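Local structure of 3-keto-5-aminohexanoate cleavage enzyme (Burkholderia xenovorans LB400, 3E49) at residues 67-72 against 103-108; 80-85 against 296-301; 97-102 against 156-161; 129-132 against 136-139; 168-173 against 253-258. The protein probably cleaves 3-keto-5-aminohexanoate or a related beta-keto acid, using a zinc ion held in a TIM barrel. All blocks are in the same frame, centred on the assembly; numbering follows the deposited sequence.

Contact 1: 67-72 against 103-108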
# COMPACT_ATOMS: atom_id res chain seq x y z
N ALA A 67 -27.91 24.37 -25.61
CA ALA A 67 -26.75 25.15 -25.08
C ALA A 67 -25.39 24.71 -25.66
O ALA A 67 -24.38 25.43 -25.51
CB ALA A 67 -26.72 25.09 -23.55
N PHE A 68 -25.37 23.54 -26.30
CA PHE A 68 -24.18 23.01 -26.97
C PHE A 68 -24.16 23.26 -28.49
O PHE A 68 -23.12 23.12 -29.16
CB PHE A 68 -24.15 21.49 -26.80
CG PHE A 68 -23.98 21.01 -25.38
CD1 PHE A 68 -25.05 20.99 -24.50
CD2 PHE A 68 -22.75 20.51 -24.94
CE1 PHE A 68 -24.89 20.53 -23.18
CE2 PHE A 68 -22.59 20.04 -23.63
CZ PHE A 68 -23.64 20.04 -22.76
N ALA A 69 -25.31 23.63 -29.03
CA ALA A 69 -25.49 23.72 -30.50
C ALA A 69 -24.51 24.56 -31.29
O ALA A 69 -24.20 24.21 -32.43
CB ALA A 69 -26.94 24.11 -30.85
N GLU A 70 -23.96 25.62 -30.72
CA GLU A 70 -23.04 26.48 -31.44
C GLU A 70 -21.59 26.02 -31.23
O GLU A 70 -20.83 25.89 -32.18
CB GLU A 70 -23.19 27.94 -30.95
CG GLU A 70 -24.66 28.43 -30.90
CD GLU A 70 -24.86 29.70 -30.07
OE1 GLU A 70 -24.19 30.70 -30.33
OE2 GLU A 70 -25.72 29.68 -29.16
N PHE A 71 -21.21 25.77 -29.98
CA PHE A 71 -19.81 25.43 -29.73
C PHE A 71 -19.32 24.09 -30.28
O PHE A 71 -18.19 24.00 -30.73
CB PHE A 71 -19.33 25.70 -28.27
CG PHE A 71 -19.93 24.84 -27.17
CD1 PHE A 71 -19.56 23.52 -27.01
CD2 PHE A 71 -20.71 25.43 -26.16
CE1 PHE A 71 -20.08 22.75 -25.96
CE2 PHE A 71 -21.22 24.67 -25.08
CZ PHE A 71 -20.90 23.33 -24.97
N LEU A 72 -20.18 23.09 -30.34
CA LEU A 72 -19.73 21.78 -30.78
C LEU A 72 -19.23 21.81 -32.22
O LEU A 72 -18.10 21.42 -32.48
CB LEU A 72 -20.78 20.69 -30.51
CG LEU A 72 -21.04 20.29 -29.05
CD1 LEU A 72 -22.03 19.19 -28.97
CD2 LEU A 72 -19.73 19.89 -28.35
N THR A 103 -27.15 11.66 -25.68
CA THR A 103 -28.08 10.86 -26.49
C THR A 103 -28.39 11.57 -27.81
O THR A 103 -28.53 10.91 -28.83
CB THR A 103 -29.36 10.44 -25.72
OG1 THR A 103 -29.94 11.58 -25.09
CG2 THR A 103 -29.04 9.45 -24.61
N HIS A 104 -28.43 12.91 -27.80
CA HIS A 104 -28.68 13.66 -29.02
C HIS A 104 -27.46 13.81 -29.93
O HIS A 104 -27.54 13.59 -31.16
CB HIS A 104 -29.22 15.06 -28.72
CG HIS A 104 -29.37 15.90 -29.95
ND1 HIS A 104 -30.52 15.88 -30.73
CD2 HIS A 104 -28.51 16.73 -30.58
CE1 HIS A 104 -30.36 16.69 -31.76
NE2 HIS A 104 -29.15 17.21 -31.70
N TYR A 105 -26.34 14.21 -29.34
CA TYR A 105 -25.13 14.48 -30.10
C TYR A 105 -24.30 13.25 -30.46
O TYR A 105 -23.52 13.30 -31.41
CB TYR A 105 -24.30 15.56 -29.41
CG TYR A 105 -24.96 16.96 -29.43
CD1 TYR A 105 -25.12 17.65 -30.62
CD2 TYR A 105 -25.37 17.58 -28.25
CE1 TYR A 105 -25.70 18.90 -30.66
CE2 TYR A 105 -25.95 18.84 -28.29
CZ TYR A 105 -26.12 19.49 -29.50
OH TYR A 105 -26.69 20.73 -29.55
N MSE A 106 -24.52 12.17 -29.72
CA MSE A 106 -23.82 10.92 -29.90
C MSE A 106 -22.32 11.11 -30.05
O MSE A 106 -21.72 10.72 -31.05
CB MSE A 106 -24.39 10.20 -31.12
CG MSE A 106 -25.86 9.94 -30.94
SE MSE A 106 -26.66 9.15 -32.55
CE MSE A 106 -28.44 9.25 -31.99
N PRO A 107 -21.69 11.70 -29.02
CA PRO A 107 -20.26 11.97 -29.08
C PRO A 107 -19.42 10.68 -29.03
O PRO A 107 -19.93 9.64 -28.72
CB PRO A 107 -20.04 12.84 -27.82
CG PRO A 107 -21.05 12.38 -26.90
CD PRO A 107 -22.26 12.07 -27.72
N GLU A 108 -18.14 10.77 -29.34
CA GLU A 108 -17.23 9.63 -29.27
C GLU A 108 -17.05 9.20 -27.82
O GLU A 108 -16.88 8.03 -27.52
CB GLU A 108 -15.88 10.03 -29.83
CG GLU A 108 -15.85 10.16 -31.37
CD GLU A 108 -14.49 10.49 -31.85
OE1 GLU A 108 -13.78 9.57 -32.33
OE2 GLU A 108 -14.11 11.68 -31.76
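Y105, near the C-terminal end of helix 95-105, lays its phenol ring across the turn that joins the short helix 65-68 to helix 71-78, where it meets L72, F68 and A69. L72 meets it squarely: its methyl CD1 stands over the middle of one ring face, 3.7 Å from the centroid and only 10° off the ring normal, a CH-pi contact. Over the opposite face stands the edge of the imidazole of H104, its CD2 3.4 Å above the plane, so the phenol is sandwiched and its tilt is restricted from both sides. Leucine suits the place because its branch end offers a single methyl small enough to centre on a ring; with CG anti to the carbonyl carbon (chi1 -70°) and the chain then extended, that methyl is carried out to the phenol. F68 meets the ring through its root, CB lying 3.5 Å from CE2 of Y105, while its own phenyl leads away toward P101. Farther out, OH of Y105 passes 3.6 Å from CB of A69, whose short side chain leaves room for the hydroxyl. The backbone N of A69 is also near this oxygen, but at an angle too poor for a hydrogen bond; the hydroxyl is instead hydrogen-bonded to the carbonyl O of P65, which gives the buried phenol a polar partner. The contact joins two successive outer helices of the TIM barrel, with L72 also packed on strands 48-54 and 82-85.

Contact 2: 80-85 against 296-301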
# COMPACT_ATOMS: atom_id res chain seq x y z
N ASP A 80 -9.22 18.40 -34.30
CA ASP A 80 -9.57 16.97 -34.25
C ASP A 80 -9.65 16.44 -32.84
O ASP A 80 -9.89 15.26 -32.63
CB ASP A 80 -8.57 16.13 -35.04
CG ASP A 80 -8.75 16.30 -36.53
OD1 ASP A 80 -9.90 16.65 -36.93
OD2 ASP A 80 -7.76 16.07 -37.29
N ALA A 81 -9.44 17.30 -31.85
CA ALA A 81 -9.50 16.87 -30.49
C ALA A 81 -10.84 16.18 -30.27
O ALA A 81 -11.87 16.65 -30.74
CB ALA A 81 -9.33 18.08 -29.54
N VAL A 82 -10.83 15.05 -29.56
CA VAL A 82 -12.04 14.30 -29.25
C VAL A 82 -13.00 15.08 -28.32
O VAL A 82 -12.60 15.55 -27.23
CB VAL A 82 -11.73 12.95 -28.52
CG1 VAL A 82 -13.01 12.15 -28.34
CG2 VAL A 82 -10.66 12.16 -29.24
N ILE A 83 -14.26 15.19 -28.73
CA ILE A 83 -15.29 15.86 -27.96
C ILE A 83 -15.91 14.86 -26.97
O ILE A 83 -16.42 13.78 -27.33
CB ILE A 83 -16.35 16.51 -28.89
CG1 ILE A 83 -15.69 17.67 -29.62
CG2 ILE A 83 -17.60 16.94 -28.10
CD1 ILE A 83 -16.53 18.31 -30.67
N ASN A 84 -15.87 15.22 -25.70
CA ASN A 84 -16.36 14.37 -24.65
C ASN A 84 -17.43 15.14 -23.89
O ASN A 84 -17.14 16.15 -23.30
CB ASN A 84 -15.15 14.03 -23.77
CG ASN A 84 -15.50 13.23 -22.55
OD1 ASN A 84 -16.67 13.01 -22.22
ND2 ASN A 84 -14.46 12.81 -21.84
N LEU A 85 -18.68 14.69 -23.95
CA LEU A 85 -19.78 15.37 -23.24
C LEU A 85 -20.13 14.78 -21.92
O LEU A 85 -20.21 13.58 -21.78
CB LEU A 85 -21.07 15.30 -24.06
CG LEU A 85 -20.92 15.85 -25.48
CD1 LEU A 85 -22.31 15.85 -26.15
CD2 LEU A 85 -20.26 17.24 -25.46
N GLU A 296 -4.06 9.34 -32.06
CA GLU A 296 -3.48 8.36 -31.13
C GLU A 296 -4.41 8.03 -29.97
O GLU A 296 -4.49 6.88 -29.54
CB GLU A 296 -2.11 8.84 -30.63
CG GLU A 296 -1.03 8.74 -31.69
CD GLU A 296 0.23 9.52 -31.37
OE1 GLU A 296 0.20 10.56 -30.65
OE2 GLU A 296 1.30 9.11 -31.86
N ALA A 297 -5.06 9.05 -29.41
CA ALA A 297 -6.00 8.83 -28.29
C ALA A 297 -7.18 7.98 -28.76
O ALA A 297 -7.63 7.07 -28.08
CB ALA A 297 -6.47 10.17 -27.70
N ARG A 298 -7.66 8.23 -29.97
CA ARG A 298 -8.75 7.44 -30.52
C ARG A 298 -8.41 5.96 -30.62
O ARG A 298 -9.27 5.11 -30.35
CB ARG A 298 -9.18 7.98 -31.89
CG ARG A 298 -9.98 9.25 -31.78
CD ARG A 298 -10.46 9.74 -33.14
NE ARG A 298 -11.36 10.88 -32.95
CZ ARG A 298 -10.99 12.15 -33.04
NH1 ARG A 298 -9.75 12.49 -33.40
NH2 ARG A 298 -11.89 13.10 -32.80
N THR A 299 -7.17 5.66 -31.01
CA THR A 299 -6.69 4.28 -31.13
C THR A 299 -6.59 3.69 -29.73
O THR A 299 -7.13 2.62 -29.45
CB THR A 299 -5.33 4.20 -31.82
OG1 THR A 299 -5.43 4.77 -33.14
CG2 THR A 299 -4.88 2.76 -31.95
N MSE A 300 -5.93 4.42 -28.84
CA MSE A 300 -5.77 3.94 -27.46
C MSE A 300 -7.11 3.65 -26.76
O MSE A 300 -7.24 2.68 -26.00
CB MSE A 300 -4.98 4.95 -26.65
CG MSE A 300 -3.54 5.07 -27.10
SE MSE A 300 -2.62 6.66 -26.57
CE MSE A 300 -2.37 6.15 -24.70
N LEU A 301 -8.09 4.51 -27.02
CA LEU A 301 -9.41 4.43 -26.40
C LEU A 301 -10.51 3.67 -27.17
O LEU A 301 -11.62 3.53 -26.67
CB LEU A 301 -9.88 5.84 -26.05
CG LEU A 301 -9.02 6.64 -25.05
CD1 LEU A 301 -9.58 8.05 -24.84
CD2 LEU A 301 -8.92 5.88 -23.73
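R298 of helix 294-301 reaches across to the start of strand 82-85, and its side chain can be followed outward atom by atom. CB leaves the helix at an angle to the strand, and CG already comes within 3.9 Å of the methyl CG2 of V82. From there the chain runs extended to NE, which passes 4.0 Å from the same methyl and forms a salt bridge with OE1 of E108, a further restraint on how the guanidinium can turn. CZ follows at 3.8 Å, with CG2 centred over one face of the guanidinium; a branched valine fits here, giving the flat cation an apolar floor without competing for its N-H groups. V82 is the first residue of a parallel strand of the TIM barrel, so the arginine ties the last helix, 294-301, to the rim where that strand begins. At the tip both end nitrogens converge on one atom, the carbonyl O of D80: NH1 and NH2 each donate to it at 2.9 Å. Sharing one acceptor bends both bonds, to 141° and 138°, yet the oxygen stays near the guanidinium plane. NH1 also lies in the carbonyl plane of D80, whereas NH2 is tilted 31° from it.

Contact 3: 97-102 against 156-161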
# COMPACT_ATOMS: atom_id res chain seq x y z
N GLU A 97 -32.82 14.56 -18.16
CA GLU A 97 -32.26 15.82 -18.60
C GLU A 97 -30.75 15.72 -18.70
O GLU A 97 -30.12 16.36 -19.55
CB GLU A 97 -32.65 16.93 -17.61
N ARG A 98 -30.17 14.92 -17.80
CA ARG A 98 -28.72 14.72 -17.78
C ARG A 98 -28.22 14.06 -19.07
O ARG A 98 -27.21 14.48 -19.61
CB ARG A 98 -28.30 13.94 -16.51
CG ARG A 98 -28.05 14.86 -15.31
CD ARG A 98 -28.03 14.15 -13.94
NE ARG A 98 -26.80 13.41 -13.68
CZ ARG A 98 -26.63 12.09 -13.81
NH1 ARG A 98 -27.62 11.28 -14.20
NH2 ARG A 98 -25.44 11.55 -13.53
N LEU A 99 -28.97 13.09 -19.58
CA LEU A 99 -28.56 12.37 -20.80
C LEU A 99 -28.88 12.98 -22.14
O LEU A 99 -28.40 12.48 -23.16
CB LEU A 99 -29.15 10.96 -20.78
CG LEU A 99 -28.31 9.84 -20.17
CD1 LEU A 99 -29.16 8.57 -20.01
CD2 LEU A 99 -27.08 9.56 -21.06
N ARG A 100 -29.66 14.05 -22.20
CA ARG A 100 -30.03 14.58 -23.53
C ARG A 100 -28.89 14.95 -24.48
O ARG A 100 -28.93 14.61 -25.66
CB ARG A 100 -31.05 15.71 -23.42
CG ARG A 100 -32.41 15.22 -23.02
CD ARG A 100 -33.50 16.24 -23.37
NE ARG A 100 -34.83 15.79 -22.94
CZ ARG A 100 -35.47 16.20 -21.85
NH1 ARG A 100 -34.93 17.10 -21.03
NH2 ARG A 100 -36.67 15.71 -21.57
N PRO A 101 -27.89 15.69 -23.99
CA PRO A 101 -26.78 16.03 -24.87
C PRO A 101 -26.06 14.82 -25.48
O PRO A 101 -25.84 14.78 -26.69
CB PRO A 101 -25.85 16.84 -23.95
CG PRO A 101 -26.76 17.41 -22.94
CD PRO A 101 -27.75 16.33 -22.68
N ALA A 102 -25.73 13.83 -24.65
CA ALA A 102 -25.02 12.65 -25.10
C ALA A 102 -25.88 11.84 -26.06
O ALA A 102 -25.41 11.39 -27.11
CB ALA A 102 -24.64 11.80 -23.89
N GLU A 156 -26.56 1.39 -15.74
CA GLU A 156 -26.96 0.41 -16.73
C GLU A 156 -27.69 1.10 -17.90
O GLU A 156 -27.45 0.80 -19.06
CB GLU A 156 -27.87 -0.63 -16.09
CG GLU A 156 -28.21 -1.79 -17.01
CD GLU A 156 -29.14 -2.82 -16.36
OE1 GLU A 156 -29.30 -2.83 -15.11
OE2 GLU A 156 -29.70 -3.63 -17.12
N PHE A 157 -28.57 2.04 -17.58
CA PHE A 157 -29.30 2.77 -18.61
C PHE A 157 -28.38 3.56 -19.51
O PHE A 157 -28.50 3.52 -20.74
CB PHE A 157 -30.36 3.67 -17.96
CG PHE A 157 -31.22 4.38 -18.95
CD1 PHE A 157 -32.30 3.74 -19.52
CD2 PHE A 157 -30.89 5.65 -19.38
CE1 PHE A 157 -33.08 4.39 -20.47
CE2 PHE A 157 -31.65 6.31 -20.33
CZ PHE A 157 -32.76 5.68 -20.87
N ILE A 158 -27.44 4.29 -18.91
CA ILE A 158 -26.48 5.09 -19.70
C ILE A 158 -25.62 4.18 -20.59
O ILE A 158 -25.40 4.46 -21.77
CB ILE A 158 -25.60 5.95 -18.77
CG1 ILE A 158 -26.48 6.97 -18.03
CG2 ILE A 158 -24.53 6.67 -19.57
CD1 ILE A 158 -25.85 7.61 -16.81
N LEU A 159 -25.16 3.07 -20.04
CA LEU A 159 -24.28 2.18 -20.80
C LEU A 159 -25.01 1.64 -22.01
O LEU A 159 -24.45 1.57 -23.10
CB LEU A 159 -23.79 1.01 -19.93
CG LEU A 159 -22.82 1.31 -18.79
CD1 LEU A 159 -22.62 0.10 -17.86
CD2 LEU A 159 -21.48 1.82 -19.37
N LYS A 160 -26.26 1.23 -21.80
CA LYS A 160 -27.06 0.67 -22.89
C LYS A 160 -27.41 1.73 -23.91
O LYS A 160 -27.20 1.53 -25.11
CB LYS A 160 -28.34 0.04 -22.33
CG LYS A 160 -29.32 -0.46 -23.39
N THR A 161 -27.90 2.87 -23.44
CA THR A 161 -28.37 3.93 -24.33
C THR A 161 -27.26 4.58 -25.14
O THR A 161 -27.25 4.53 -26.38
CB THR A 161 -29.19 4.95 -23.52
OG1 THR A 161 -30.28 4.24 -22.91
CG2 THR A 161 -29.74 6.02 -24.40
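Two outer helices of the TIM barrel, 95-105 and 152-163, pack here through a small apolar contact centred on L99, which approaches F157 and I158 on the other helix. The backbones come closest at L99 and I158, whose CA atoms are 7.7 Å apart, near enough for one leucine to bridge the gap. Its methyl CD1 does most of the touching. On one hand it meets the phenyl edge of F157, near the ring plane, at 3.4 Å from CE2 and 3.5 Å from CD2; on the other it lies 3.7 Å from CG1 of I158. The second methyl, CD2, rests more loosely against the isoleucine, 4.0 Å from CG1. Leucine fits because its two methyls fork over the beta-branched side chain, and I158 answers with both CG1 and CG2. Beneath them I158 also touches F169 of strand 168-173, while L99 reaches C162 one turn farther along the facing helix, so the contact continues down to the barrel wall. F157 sits at the exposed border. A chi1 of -176° swings its ring beside the next turn, and there T161 lies across one face, OG1 3.4 Å above the ring centre. That hydroxyl is held in place by donating a hydrogen bond to the backbone O of F157, 2.9 Å from OG1, an oxygen that also accepts from N of T161.

Contact 4: 129-132 against 136-139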
# COMPACT_ATOMS: atom_id res chain seq x y z
N LYS A 129 -17.20 34.83 -1.07
CA LYS A 129 -18.26 35.43 -0.27
C LYS A 129 -19.23 36.28 -1.08
O LYS A 129 -20.39 36.44 -0.70
CB LYS A 129 -17.60 36.37 0.74
CG LYS A 129 -16.56 35.72 1.65
CD LYS A 129 -17.21 34.82 2.66
CE LYS A 129 -16.19 34.28 3.65
NZ LYS A 129 -16.80 33.25 4.57
N GLU A 130 -18.74 36.84 -2.18
CA GLU A 130 -19.51 37.74 -3.02
C GLU A 130 -19.77 37.17 -4.40
O GLU A 130 -18.84 36.78 -5.09
CB GLU A 130 -18.74 39.05 -3.14
CG GLU A 130 -18.54 39.77 -1.81
CD GLU A 130 -17.72 41.04 -1.97
OE1 GLU A 130 -17.98 41.79 -2.95
OE2 GLU A 130 -16.82 41.28 -1.12
N PHE A 131 -21.04 37.16 -4.81
CA PHE A 131 -21.47 36.58 -6.08
C PHE A 131 -22.32 37.53 -6.94
O PHE A 131 -23.19 38.23 -6.44
CB PHE A 131 -22.26 35.30 -5.80
CG PHE A 131 -21.44 34.24 -5.12
CD1 PHE A 131 -20.61 33.41 -5.86
CD2 PHE A 131 -21.48 34.10 -3.74
CE1 PHE A 131 -19.84 32.44 -5.24
CE2 PHE A 131 -20.72 33.14 -3.11
CZ PHE A 131 -19.88 32.32 -3.85
N ALA A 132 -22.06 37.53 -8.24
CA ALA A 132 -22.78 38.34 -9.20
C ALA A 132 -24.21 37.87 -9.40
O ALA A 132 -25.08 38.69 -9.68
CB ALA A 132 -22.08 38.31 -10.54
N GLU A 136 -25.53 31.32 -7.77
CA GLU A 136 -24.19 30.85 -7.39
C GLU A 136 -24.09 30.41 -5.93
O GLU A 136 -23.61 29.31 -5.63
CB GLU A 136 -23.14 31.92 -7.70
CG GLU A 136 -23.04 32.31 -9.18
CD GLU A 136 -21.95 33.33 -9.43
OE1 GLU A 136 -20.75 32.95 -9.48
OE2 GLU A 136 -22.27 34.54 -9.61
N ARG A 137 -24.54 31.27 -5.01
CA ARG A 137 -24.47 30.91 -3.59
C ARG A 137 -25.36 29.71 -3.30
O ARG A 137 -24.97 28.80 -2.59
CB ARG A 137 -24.84 32.10 -2.69
CG ARG A 137 -24.98 31.73 -1.21
CD ARG A 137 -25.16 32.95 -0.34
NE ARG A 137 -23.91 33.72 -0.31
CZ ARG A 137 -22.89 33.43 0.48
NH1 ARG A 137 -22.95 32.40 1.33
NH2 ARG A 137 -21.80 34.17 0.42
N GLU A 138 -26.55 29.71 -3.88
CA GLU A 138 -27.49 28.62 -3.72
C GLU A 138 -26.89 27.29 -4.24
O GLU A 138 -27.02 26.25 -3.60
CB GLU A 138 -28.77 28.96 -4.49
N HIS A 139 -26.26 27.35 -5.41
CA HIS A 139 -25.57 26.19 -6.00
C HIS A 139 -24.60 25.55 -5.00
O HIS A 139 -24.63 24.34 -4.79
CB HIS A 139 -24.87 26.65 -7.29
CG HIS A 139 -23.78 25.76 -7.77
ND1 HIS A 139 -24.02 24.63 -8.53
CD2 HIS A 139 -22.43 25.89 -7.71
CE1 HIS A 139 -22.87 24.08 -8.87
NE2 HIS A 139 -21.89 24.82 -8.38
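F131, in the loop leading into helix 134-141, packs against E136 and R137 on the first turn of that helix, a local loop-to-helix contact at the surface of the TIM-barrel protein. Its CD1 lies 3.5 Å from CB of E136, and the carboxylate stands steeply to the phenyl, their planes 75° apart. The opposite rim, CD2 and CE2, meets R137: CE2 is 3.8 Å from NH2, which lies near the ring plane at the edge, with ring and guanidinium 79° apart. A phenylalanine serves well because it can lie along the aliphatic bases of two consecutive polar residues while their charged ends pass its rim. The chain of R137 bends at chi3, which turns the guanidinium back over the loop to K129. There NH2 donates a bent hydrogen bond of 2.9 Å to the backbone O of K129, at 137°, with that oxygen almost exactly in the guanidinium plane. E136 sends its carboxylate toward the loop, where partners in the second shell hold this buried group at both oxygens: OE2 accepts from N of H133 and hydrogen-bonds OG of S22, while OE1 pairs with OG1 of T20.

Contact 5: 168-173 against 253-258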
# COMPACT_ATOMS: atom_id res chain seq x y z
N ARG A 168 -18.38 5.94 -26.20
CA ARG A 168 -17.61 5.24 -25.19
C ARG A 168 -17.44 6.18 -24.02
O ARG A 168 -17.72 7.37 -24.12
CB ARG A 168 -16.31 4.70 -25.74
CG ARG A 168 -16.60 3.57 -26.77
CD ARG A 168 -15.38 2.99 -27.44
NE ARG A 168 -14.52 2.39 -26.44
CZ ARG A 168 -14.71 1.21 -25.88
NH1 ARG A 168 -15.72 0.42 -26.20
NH2 ARG A 168 -13.85 0.82 -24.95
N PHE A 169 -17.03 5.65 -22.90
CA PHE A 169 -17.08 6.46 -21.68
C PHE A 169 -15.79 6.77 -20.99
O PHE A 169 -14.87 5.97 -20.99
CB PHE A 169 -17.99 5.78 -20.68
CG PHE A 169 -19.37 5.51 -21.21
CD1 PHE A 169 -20.33 6.51 -21.22
CD2 PHE A 169 -19.69 4.26 -21.74
CE1 PHE A 169 -21.60 6.25 -21.73
CE2 PHE A 169 -20.96 4.01 -22.26
CZ PHE A 169 -21.91 5.00 -22.25
N GLU A 170 -15.78 7.96 -20.41
CA GLU A 170 -14.76 8.39 -19.48
C GLU A 170 -15.43 8.05 -18.15
O GLU A 170 -16.35 8.76 -17.72
CB GLU A 170 -14.47 9.91 -19.59
CG GLU A 170 -13.47 10.46 -18.56
CD GLU A 170 -13.45 11.97 -18.46
OE1 GLU A 170 -14.39 12.63 -18.93
OE2 GLU A 170 -12.50 12.53 -17.84
N PHE A 171 -15.03 6.93 -17.53
CA PHE A 171 -15.59 6.49 -16.27
C PHE A 171 -14.94 7.30 -15.15
O PHE A 171 -13.74 7.17 -14.88
CB PHE A 171 -15.37 4.99 -16.05
CG PHE A 171 -15.96 4.11 -17.16
CD1 PHE A 171 -17.31 3.79 -17.14
CD2 PHE A 171 -15.14 3.58 -18.13
CE1 PHE A 171 -17.87 3.00 -18.13
CE2 PHE A 171 -15.69 2.81 -19.17
CZ PHE A 171 -17.06 2.49 -19.13
N GLU A 172 -15.74 8.15 -14.51
CA GLU A 172 -15.26 9.03 -13.46
C GLU A 172 -15.44 8.30 -12.17
O GLU A 172 -16.56 8.08 -11.73
CB GLU A 172 -16.05 10.33 -13.46
CG GLU A 172 -15.78 11.16 -14.66
CD GLU A 172 -16.65 12.41 -14.71
OE1 GLU A 172 -17.84 12.34 -14.28
OE2 GLU A 172 -16.11 13.44 -15.19
N CYS A 173 -14.32 7.86 -11.62
CA CYS A 173 -14.32 7.07 -10.39
C CYS A 173 -13.75 7.91 -9.25
O CYS A 173 -12.56 8.21 -9.22
CB CYS A 173 -13.53 5.79 -10.60
SG CYS A 173 -14.21 4.76 -11.99
N ASN A 253 -2.27 8.65 -17.93
CA ASN A 253 -2.70 9.78 -18.72
C ASN A 253 -3.16 10.85 -17.77
O ASN A 253 -3.30 10.59 -16.58
CB ASN A 253 -3.75 9.31 -19.69
CG ASN A 253 -3.19 8.24 -20.58
OD1 ASN A 253 -2.32 8.52 -21.42
ND2 ASN A 253 -3.62 7.01 -20.36
N VAL A 254 -3.39 12.06 -18.26
CA VAL A 254 -3.64 13.19 -17.35
C VAL A 254 -4.85 14.06 -17.71
O VAL A 254 -5.15 14.25 -18.87
CB VAL A 254 -2.39 14.08 -17.30
CG1 VAL A 254 -1.17 13.27 -16.79
CG2 VAL A 254 -2.07 14.70 -18.70
N ARG A 255 -5.47 14.66 -16.71
CA ARG A 255 -6.60 15.56 -16.94
C ARG A 255 -6.34 16.86 -16.26
O ARG A 255 -5.96 16.89 -15.08
CB ARG A 255 -7.94 14.99 -16.46
CG ARG A 255 -9.09 15.94 -16.55
CD ARG A 255 -10.38 15.26 -16.40
NE ARG A 255 -11.42 16.20 -16.02
CZ ARG A 255 -12.70 15.92 -15.88
NH1 ARG A 255 -13.18 14.74 -16.21
NH2 ARG A 255 -13.51 16.85 -15.45
N VAL A 256 -6.50 17.93 -17.03
CA VAL A 256 -6.37 19.29 -16.52
C VAL A 256 -7.65 20.08 -16.90
O VAL A 256 -8.57 19.51 -17.47
CB VAL A 256 -5.06 19.99 -16.98
CG1 VAL A 256 -3.83 19.20 -16.48
CG2 VAL A 256 -5.00 20.14 -18.51
N GLY A 257 -7.69 21.36 -16.58
CA GLY A 257 -8.82 22.22 -16.92
C GLY A 257 -9.42 23.05 -15.82
O GLY A 257 -9.40 22.66 -14.67
N LEU A 258 -10.03 24.17 -16.21
CA LEU A 258 -10.68 25.11 -15.28
C LEU A 258 -11.92 24.54 -14.63
O LEU A 258 -12.36 25.02 -13.55
CB LEU A 258 -10.94 26.48 -15.96
CG LEU A 258 -9.82 27.54 -16.03
CD1 LEU A 258 -8.48 27.01 -16.35
CD2 LEU A 258 -10.22 28.66 -17.05
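R255 points across the interior of the barrel at E170 and E172, and its extended chain crosses both glutamates at about a right angle. The three form a buried salt-bridge network in which one nitrogen, NH1, serves both acids. Toward E170 the bond is short, 2.8 Å from NH1 to OE2, reached on the syn side of the carboxylate but 32° out of its plane; the two flat groups are turned 41° against each other. E172 presents OE2 to the same NH1 at 3.4 Å, a weak bond though a straighter one, at 156°. Both oxygens lie near the guanidinium plane, at its edge. Arginine suits the spot through its reach: with no bend before NE, it and the extended E170 together span the 11.2 Å between their CA atoms. Its NE is engaged by D260 in a second salt bridge, and the zinc ion lies about 4 Å from its side chain at the nearest atoms. E170 in turn holds ND1 of the zinc ligand H50 through OE1, a second-shell bond that would orient the imidazole. Around them, strand 168-173 runs between parallel strands 109-113 and 195-201 with helix 152-163 outside, while strand 253-256 lies between 10-13 and 229-235.

In the fold
From the N terminus, contact 1 opens first, linking 67-72 to 103-108 around strand 82-85. Contact 2 starts within that loop, at 80-85, and closes only at 296-301, so the two cross while contact 2 encloses contacts 3, 4 and 5. Contact 3 begins at 97-102, crossing contact 1 on their common helix 95-105, and ends at 156-161; the short contact 4 is nested inside it, remote from the others. Contact 5 follows in series after contact 3, joining strands 168-173 and 253-256 through the barrel interior. P107 packs on L85 between contacts 1 and 2, N84 with E170 joins contacts 2 and 5, and F169 meets the helix of contact 3.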